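PDB 3MY9: muconate cycloisomerase from Azorhizobium caulinodans, which belongs to the enolase superfamily, pairing an enolase-like N-terminal domain with a TIM-barrel-like C-terminal domain, and binds magnesium in this structure. Local coordinates for residues F147-R155 and I180-F188; V260-V271 and M286-Y297. One frame throughout, in Å; residues are numbered along the deposited sequence.

Interaction 1. Residues F147-R155 and I180-F188; sequences FDADLERMR and ILETMRGEF
Phe-147 and Ile-180 make the tight end of this helix pair. Ile-180 CG2 lies over one face of the Phe-147 ring, 3.8 Å from the ring centroid, a CH-pi contact. The other face is backed by Leu-151 CB of its own helix. Phe-147 CG is anti to its backbone N (chi1 173°), which swings the ring across to the second helix. At the ring edge Met-184 CE comes within 3.3 Å of Phe-147 CE1. Met-184 CE also meets Met-154 SD at 3.6 Å, the two side chains roughly perpendicular. Met-154 lies obliquely against the Phe-188 ring, a Met-aromatic contact, with its CB 3.8 Å from Phe-188 CZ.

The solvent side is polar and looser. Arg-155 NH1 donates to the syn lone pair of Glu-187 OE2 at 3.0 Å. Arg-155 NE and NH2 turn to Glu-152 OE2; the NH2 bond is 2.7 Å and the NE bond longer. Leu-151 CG lies under one face of the guanidinium; in-plane bonds to both glutamates limit its rotation.

The helices run nearly parallel, 20° apart, as neighbours on the outside of the barrel. Beneath, Met-154 and Met-184 reach Ile-142 of strand 135-142, while Ile-180 packs on Met-167 of strand 164-168.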
# COMPACT_ATOMS: atom_id res chain seq x y z
N PHE A 147 -44.32 17.48 5.49
CA PHE A 147 -43.20 18.39 5.70
C PHE A 147 -43.63 19.75 6.20
O PHE A 147 -42.92 20.37 7.00
CB PHE A 147 -42.34 18.61 4.45
CG PHE A 147 -41.31 19.68 4.65
CD1 PHE A 147 -40.36 19.55 5.65
CD2 PHE A 147 -41.34 20.85 3.91
CE1 PHE A 147 -39.43 20.55 5.88
CE2 PHE A 147 -40.40 21.85 4.13
CZ PHE A 147 -39.45 21.69 5.12
N ASP A 148 -44.77 20.24 5.71
CA ASP A 148 -45.31 21.53 6.15
C ASP A 148 -45.51 21.55 7.67
O ASP A 148 -45.25 22.56 8.31
CB ASP A 148 -46.62 21.86 5.42
CG ASP A 148 -46.41 22.16 3.94
OD1 ASP A 148 -47.39 22.45 3.24
OD2 ASP A 148 -45.26 22.11 3.45
N ALA A 149 -45.95 20.42 8.24
CA ALA A 149 -46.06 20.28 9.70
C ALA A 149 -44.70 20.51 10.35
O ALA A 149 -44.59 21.21 11.36
CB ALA A 149 -46.59 18.90 10.07
N ASP A 150 -43.66 19.92 9.76
CA ASP A 150 -42.31 20.05 10.28
C ASP A 150 -41.75 21.47 10.13
O ASP A 150 -41.04 21.95 11.02
CB ASP A 150 -41.36 19.03 9.60
CG ASP A 150 -41.15 17.77 10.42
OD1 ASP A 150 -41.56 17.74 11.60
OD2 ASP A 150 -40.56 16.80 9.89
N LEU A 151 -42.06 22.11 9.00
CA LEU A 151 -41.60 23.48 8.74
C LEU A 151 -42.12 24.46 9.79
O LEU A 151 -41.41 25.37 10.19
CB LEU A 151 -42.06 23.93 7.34
CG LEU A 151 -41.61 25.31 6.83
CD1 LEU A 151 -40.10 25.47 6.97
CD2 LEU A 151 -42.07 25.60 5.36
N GLU A 152 -43.37 24.28 10.22
CA GLU A 152 -43.93 25.17 11.23
C GLU A 152 -43.26 24.92 12.57
O GLU A 152 -42.95 25.87 13.29
CB GLU A 152 -45.46 25.04 11.31
CG GLU A 152 -46.15 25.65 10.11
CD GLU A 152 -46.15 27.18 10.12
OE1 GLU A 152 -46.43 27.80 11.18
OE2 GLU A 152 -45.88 27.77 9.05
N ARG A 153 -43.01 23.66 12.90
CA ARG A 153 -42.23 23.32 14.10
C ARG A 153 -40.88 24.05 14.10
O ARG A 153 -40.54 24.73 15.07
CB ARG A 153 -42.00 21.82 14.23
CG ARG A 153 -43.27 21.07 14.49
CD ARG A 153 -43.06 19.58 14.66
NE ARG A 153 -44.31 18.85 14.51
CZ ARG A 153 -44.47 17.54 14.69
NH1 ARG A 153 -43.45 16.76 15.03
NH2 ARG A 153 -45.69 17.01 14.52
N MET A 154 -40.15 23.95 13.00
CA MET A 154 -38.87 24.65 12.86
C MET A 154 -39.06 26.16 13.01
O MET A 154 -38.26 26.84 13.66
CB MET A 154 -38.23 24.35 11.48
CG MET A 154 -37.78 22.91 11.34
SD MET A 154 -37.07 22.46 9.73
CE MET A 154 -35.52 23.30 9.95
N ARG A 155 -40.12 26.67 12.40
CA ARG A 155 -40.43 28.11 12.45
C ARG A 155 -40.56 28.63 13.88
O ARG A 155 -40.18 29.77 14.16
CB ARG A 155 -41.73 28.42 11.68
CG ARG A 155 -41.56 29.50 10.61
CD ARG A 155 -41.45 28.93 9.17
NE ARG A 155 -42.78 28.70 8.57
CZ ARG A 155 -43.09 28.78 7.27
NH1 ARG A 155 -42.20 29.11 6.34
NH2 ARG A 155 -44.35 28.54 6.90
N ILE A 180 -37.31 19.87 -0.36
CA ILE A 180 -37.36 20.11 1.09
C ILE A 180 -36.08 20.77 1.59
O ILE A 180 -36.14 21.78 2.27
CB ILE A 180 -37.69 18.82 1.87
CG1 ILE A 180 -39.20 18.51 1.73
CG2 ILE A 180 -37.39 18.98 3.38
CD1 ILE A 180 -39.61 17.13 2.18
N LEU A 181 -34.93 20.26 1.19
CA LEU A 181 -33.66 20.83 1.64
C LEU A 181 -33.51 22.24 1.11
O LEU A 181 -32.99 23.11 1.82
CB LEU A 181 -32.47 20.00 1.18
CG LEU A 181 -32.27 18.65 1.89
CD1 LEU A 181 -31.36 17.77 1.04
CD2 LEU A 181 -31.73 18.81 3.35
N GLU A 182 -33.95 22.46 -0.12
CA GLU A 182 -33.91 23.79 -0.71
C GLU A 182 -34.76 24.77 0.08
O GLU A 182 -34.34 25.89 0.30
CB GLU A 182 -34.40 23.80 -2.17
CG GLU A 182 -33.88 25.00 -2.98
CD GLU A 182 -32.41 24.81 -3.44
OE1 GLU A 182 -32.16 23.98 -4.36
OE2 GLU A 182 -31.51 25.50 -2.87
N THR A 183 -35.97 24.36 0.47
CA THR A 183 -36.86 25.23 1.26
C THR A 183 -36.23 25.54 2.61
O THR A 183 -36.26 26.67 3.06
CB THR A 183 -38.25 24.60 1.48
OG1 THR A 183 -38.83 24.22 0.23
CG2 THR A 183 -39.17 25.55 2.24
N MET A 184 -35.64 24.53 3.25
CA MET A 184 -34.98 24.72 4.55
C MET A 184 -33.78 25.66 4.49
O MET A 184 -33.63 26.52 5.35
CB MET A 184 -34.52 23.38 5.14
CG MET A 184 -35.58 22.63 5.95
SD MET A 184 -34.97 20.99 6.42
CE MET A 184 -36.38 20.17 7.06
N ARG A 185 -32.91 25.50 3.49
CA ARG A 185 -31.76 26.40 3.36
C ARG A 185 -32.22 27.81 2.93
O ARG A 185 -31.64 28.79 3.36
CB ARG A 185 -30.69 25.85 2.40
CG ARG A 185 -29.82 24.70 2.99
CD ARG A 185 -29.24 25.02 4.35
NE ARG A 185 -28.18 24.10 4.73
CZ ARG A 185 -27.65 23.99 5.96
NH1 ARG A 185 -28.07 24.76 6.98
NH2 ARG A 185 -26.68 23.10 6.16
N GLY A 186 -33.28 27.90 2.12
CA GLY A 186 -33.83 29.20 1.71
C GLY A 186 -34.33 30.09 2.85
O GLY A 186 -34.15 31.31 2.84
N GLU A 187 -34.97 29.50 3.85
CA GLU A 187 -35.45 30.28 4.99
C GLU A 187 -34.41 30.50 6.09
O GLU A 187 -34.31 31.60 6.66
CB GLU A 187 -36.64 29.60 5.63
CG GLU A 187 -37.20 30.41 6.83
CD GLU A 187 -38.69 30.28 6.98
OE1 GLU A 187 -39.26 30.95 7.89
OE2 GLU A 187 -39.28 29.52 6.17
N PHE A 188 -33.68 29.44 6.41
CA PHE A 188 -32.85 29.40 7.59
C PHE A 188 -31.36 29.60 7.31
O PHE A 188 -30.63 29.99 8.20
CB PHE A 188 -33.07 28.08 8.32
CG PHE A 188 -34.48 27.90 8.84
CD1 PHE A 188 -34.93 28.66 9.91
CD2 PHE A 188 -35.33 26.95 8.29
CE1 PHE A 188 -36.22 28.48 10.40
CE2 PHE A 188 -36.60 26.75 8.78
CZ PHE A 188 -37.06 27.52 9.82

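Interaction 2. Residues V260-V271 and M286-Y297; sequences VVRRQAADAISV and MAIADTAGLPGY
Leu-294 points toward 260-271 and meets Val-261 obliquely. Its CD1 is 4.0 Å from Val-261 CG2, while its CD2 turns to the carbonyl oxygens of Ala-266 and Asp-267. Leu-294 CG lies anti to the carbonyl carbon (chi1 -52°), which carries both methyls toward 260-271. Val-261 CG2 also touches Ala-292 CB at 3.8 Å, joining the last turns of the two helices. Both helices end in Schellman motifs, with Gln-264 and Gly-293 at positive phi.

Further along, Ile-269 and Met-286 lie alongside each other, pointing opposite ways. Ile-269 CD1 meets both Met-286 SD and Ala-289 CB, each at 4.2 Å, on one side of the methyl. Met-286 is bent at chi2 and chi3, and its sulfur meets Val-271 CG1 at 3.5 Å, roughly perpendicular to that side chain. Ser-270 and Tyr-297 project from the other face of the sheet, with Ser-270 CB oblique to the tyrosine ring. Tyr-297 OH bonds Glu-326.

The strands pair in parallel. Ile-269 N bonds Pro-295 O at 3.0 Å, Tyr-297 N bonds Ile-269 O, and Val-271 N bonds Tyr-297 O at 2.8 Å. A water gives hydrogen bonds to Asp-267 O (2.6 Å) and Gly-293 O, bridging the loops.

The contact includes a right-handed beta-alpha-beta crossover, strand 268-270, helix 279-292, strand 296-297, packed against the end of helix 254-263. Strand 245-247 flanks strand 268-270 on its other side, and Leu-257 of helix 254-263 packs on Ile-269 and Ala-289.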
# COMPACT_ATOMS: atom_id res chain seq x y z
N VAL A 260 -11.82 2.08 11.34
CA VAL A 260 -12.39 3.23 10.68
C VAL A 260 -11.27 4.27 10.42
O VAL A 260 -11.20 4.83 9.34
CB VAL A 260 -13.57 3.82 11.51
CG1 VAL A 260 -13.96 5.22 11.06
CG2 VAL A 260 -14.78 2.85 11.47
N VAL A 261 -10.42 4.53 11.42
CA VAL A 261 -9.34 5.49 11.25
C VAL A 261 -8.39 5.01 10.18
O VAL A 261 -8.04 5.75 9.29
CB VAL A 261 -8.57 5.72 12.56
CG1 VAL A 261 -7.35 6.60 12.34
CG2 VAL A 261 -9.51 6.30 13.62
N ARG A 262 -8.01 3.74 10.25
CA ARG A 262 -7.02 3.16 9.34
C ARG A 262 -7.48 3.22 7.90
O ARG A 262 -6.66 3.40 6.99
CB ARG A 262 -6.82 1.70 9.71
CG ARG A 262 -5.79 0.97 8.88
CD ARG A 262 -5.65 -0.50 9.33
NE ARG A 262 -4.95 -1.27 8.31
CZ ARG A 262 -5.51 -1.74 7.19
NH1 ARG A 262 -6.79 -1.56 6.94
NH2 ARG A 262 -4.75 -2.41 6.31
N ARG A 263 -8.78 3.03 7.69
CA ARG A 263 -9.35 3.05 6.35
C ARG A 263 -9.86 4.45 5.99
O ARG A 263 -10.30 4.66 4.87
CB ARG A 263 -10.51 2.05 6.23
CG ARG A 263 -10.16 0.61 6.57
CD ARG A 263 -9.62 -0.17 5.39
NE ARG A 263 -10.67 -0.95 4.73
CZ ARG A 263 -11.19 -2.08 5.20
NH1 ARG A 263 -12.14 -2.68 4.51
NH2 ARG A 263 -10.80 -2.59 6.37
N GLN A 264 -9.83 5.39 6.94
CA GLN A 264 -10.43 6.72 6.75
C GLN A 264 -11.87 6.59 6.24
O GLN A 264 -12.30 7.27 5.29
CB GLN A 264 -9.58 7.58 5.78
CG GLN A 264 -8.06 7.73 6.20
CD GLN A 264 -7.28 8.49 5.15
OE1 GLN A 264 -6.63 7.91 4.29
NE2 GLN A 264 -7.43 9.81 5.15
N ALA A 265 -12.61 5.71 6.89
CA ALA A 265 -13.96 5.36 6.47
C ALA A 265 -15.04 6.31 7.03
O ALA A 265 -16.19 6.20 6.67
CB ALA A 265 -14.23 3.92 6.86
N ALA A 266 -14.68 7.25 7.91
CA ALA A 266 -15.65 8.23 8.46
C ALA A 266 -14.92 9.46 8.99
O ALA A 266 -13.78 9.38 9.30
CB ALA A 266 -16.51 7.61 9.57
N ASP A 267 -15.64 10.58 9.10
CA ASP A 267 -15.09 11.82 9.60
C ASP A 267 -15.51 12.11 11.05
O ASP A 267 -15.02 13.07 11.64
CB ASP A 267 -15.55 12.98 8.71
CG ASP A 267 -15.23 12.74 7.25
OD1 ASP A 267 -14.04 12.71 6.91
OD2 ASP A 267 -16.16 12.52 6.45
N ALA A 268 -16.43 11.30 11.59
CA ALA A 268 -17.04 11.51 12.93
C ALA A 268 -17.71 10.20 13.30
O ALA A 268 -17.99 9.38 12.41
CB ALA A 268 -18.09 12.65 12.92
N ILE A 269 -17.91 9.96 14.59
CA ILE A 269 -18.52 8.72 15.05
C ILE A 269 -19.61 9.02 16.07
O ILE A 269 -19.53 10.00 16.80
CB ILE A 269 -17.50 7.76 15.66
CG1 ILE A 269 -16.92 8.33 16.96
CG2 ILE A 269 -16.38 7.40 14.66
CD1 ILE A 269 -16.05 7.40 17.68
N SER A 270 -20.65 8.19 16.13
CA SER A 270 -21.60 8.29 17.24
C SER A 270 -21.17 7.31 18.31
O SER A 270 -20.88 6.17 18.00
CB SER A 270 -23.01 7.97 16.79
OG SER A 270 -22.99 6.71 16.16
N VAL A 271 -21.11 7.77 19.55
CA VAL A 271 -20.67 6.96 20.68
C VAL A 271 -21.91 6.40 21.38
O VAL A 271 -22.80 7.14 21.80
CB VAL A 271 -19.85 7.80 21.71
CG1 VAL A 271 -18.83 8.66 21.02
CG2 VAL A 271 -20.76 8.68 22.50
N MET A 286 -13.16 7.71 22.81
CA MET A 286 -12.95 9.12 22.44
C MET A 286 -11.47 9.62 22.52
O MET A 286 -11.10 10.53 21.80
CB MET A 286 -13.93 10.01 23.18
CG MET A 286 -15.37 9.83 22.65
SD MET A 286 -15.58 10.05 20.87
CE MET A 286 -15.04 11.70 20.72
N ALA A 287 -10.60 8.96 23.29
CA ALA A 287 -9.17 9.33 23.24
C ALA A 287 -8.57 9.00 21.87
O ALA A 287 -7.76 9.75 21.35
CB ALA A 287 -8.40 8.60 24.31
N ILE A 288 -8.97 7.86 21.31
CA ILE A 288 -8.55 7.47 20.00
C ILE A 288 -9.08 8.48 18.96
O ILE A 288 -8.33 8.94 18.10
CB ILE A 288 -9.04 6.08 19.60
CG1 ILE A 288 -8.43 5.02 20.52
CG2 ILE A 288 -8.66 5.78 18.15
CD1 ILE A 288 -9.17 3.73 20.48
N ALA A 289 -10.37 8.80 19.06
CA ALA A 289 -11.05 9.63 18.11
C ALA A 289 -10.49 11.07 18.13
O ALA A 289 -10.32 11.65 17.07
CB ALA A 289 -12.59 9.61 18.36
N ASP A 290 -10.22 11.62 19.32
CA ASP A 290 -9.61 12.95 19.46
C ASP A 290 -8.23 13.01 18.79
O ASP A 290 -7.92 13.93 18.06
CB ASP A 290 -9.45 13.36 20.96
CG ASP A 290 -10.77 13.68 21.64
OD1 ASP A 290 -11.82 13.72 20.94
OD2 ASP A 290 -10.77 13.86 22.89
N THR A 291 -7.39 12.01 19.06
CA THR A 291 -6.10 11.93 18.42
C THR A 291 -6.25 11.87 16.90
O THR A 291 -5.52 12.53 16.16
CB THR A 291 -5.28 10.72 18.94
OG1 THR A 291 -5.25 10.77 20.36
CG2 THR A 291 -3.85 10.77 18.41
N ALA A 292 -7.25 11.14 16.42
CA ALA A 292 -7.48 10.97 14.99
C ALA A 292 -8.24 12.11 14.33
O ALA A 292 -8.37 12.10 13.12
CB ALA A 292 -8.20 9.66 14.70
N GLY A 293 -8.73 13.06 15.10
CA GLY A 293 -9.44 14.21 14.57
C GLY A 293 -10.87 13.90 14.20
O GLY A 293 -11.43 14.57 13.35
N LEU A 294 -11.47 12.89 14.82
CA LEU A 294 -12.87 12.52 14.54
C LEU A 294 -13.75 12.96 15.71
O LEU A 294 -13.61 12.44 16.80
CB LEU A 294 -13.01 11.02 14.31
CG LEU A 294 -12.08 10.32 13.26
CD1 LEU A 294 -12.54 8.88 13.10
CD2 LEU A 294 -12.10 10.98 11.91
N PRO A 295 -14.62 13.98 15.52
CA PRO A 295 -15.55 14.33 16.60
C PRO A 295 -16.61 13.22 16.86
O PRO A 295 -16.96 12.43 15.99
CB PRO A 295 -16.26 15.60 16.09
CG PRO A 295 -15.55 16.01 14.88
CD PRO A 295 -14.75 14.86 14.35
N GLY A 296 -17.07 13.18 18.10
CA GLY A 296 -18.10 12.28 18.50
C GLY A 296 -19.44 12.96 18.63
O GLY A 296 -19.55 14.18 18.92
N TYR A 297 -20.45 12.14 18.44
CA TYR A 297 -21.84 12.51 18.58
C TYR A 297 -22.42 11.55 19.62
O TYR A 297 -22.07 10.38 19.62
CB TYR A 297 -22.49 12.34 17.22
CG TYR A 297 -23.98 12.55 17.15
CD1 TYR A 297 -24.55 13.74 17.58
CD2 TYR A 297 -24.81 11.58 16.58
CE1 TYR A 297 -25.90 13.96 17.50
CE2 TYR A 297 -26.20 11.80 16.49
CZ TYR A 297 -26.72 13.00 16.94
OH TYR A 297 -28.06 13.26 16.85
O HOH W 1 -12.97 14.58 11.00

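Both contacts belong to the barrel domain, but they hold different elements. Interaction 1 joins two neighbouring outer helices and shares no helix or strand with interaction 2. Interaction 2 joins two successive helix-to-strand connections, including the strands themselves. Their centres are 31 Å apart, and they do not touch. Interaction 1 is partly buried: its methionines and Ile-180 face the barrel strands, and its charged network lies toward solvent. Interaction 2 is buried and lies nearer the centre of the chain. There backbone hydrogen bonds between the strands join packing by branched aliphatic side chains, Met-286 and Tyr-297, and other subunits cover parts of it, with Phe-205 of a neighbouring subunit packing on Pro-295.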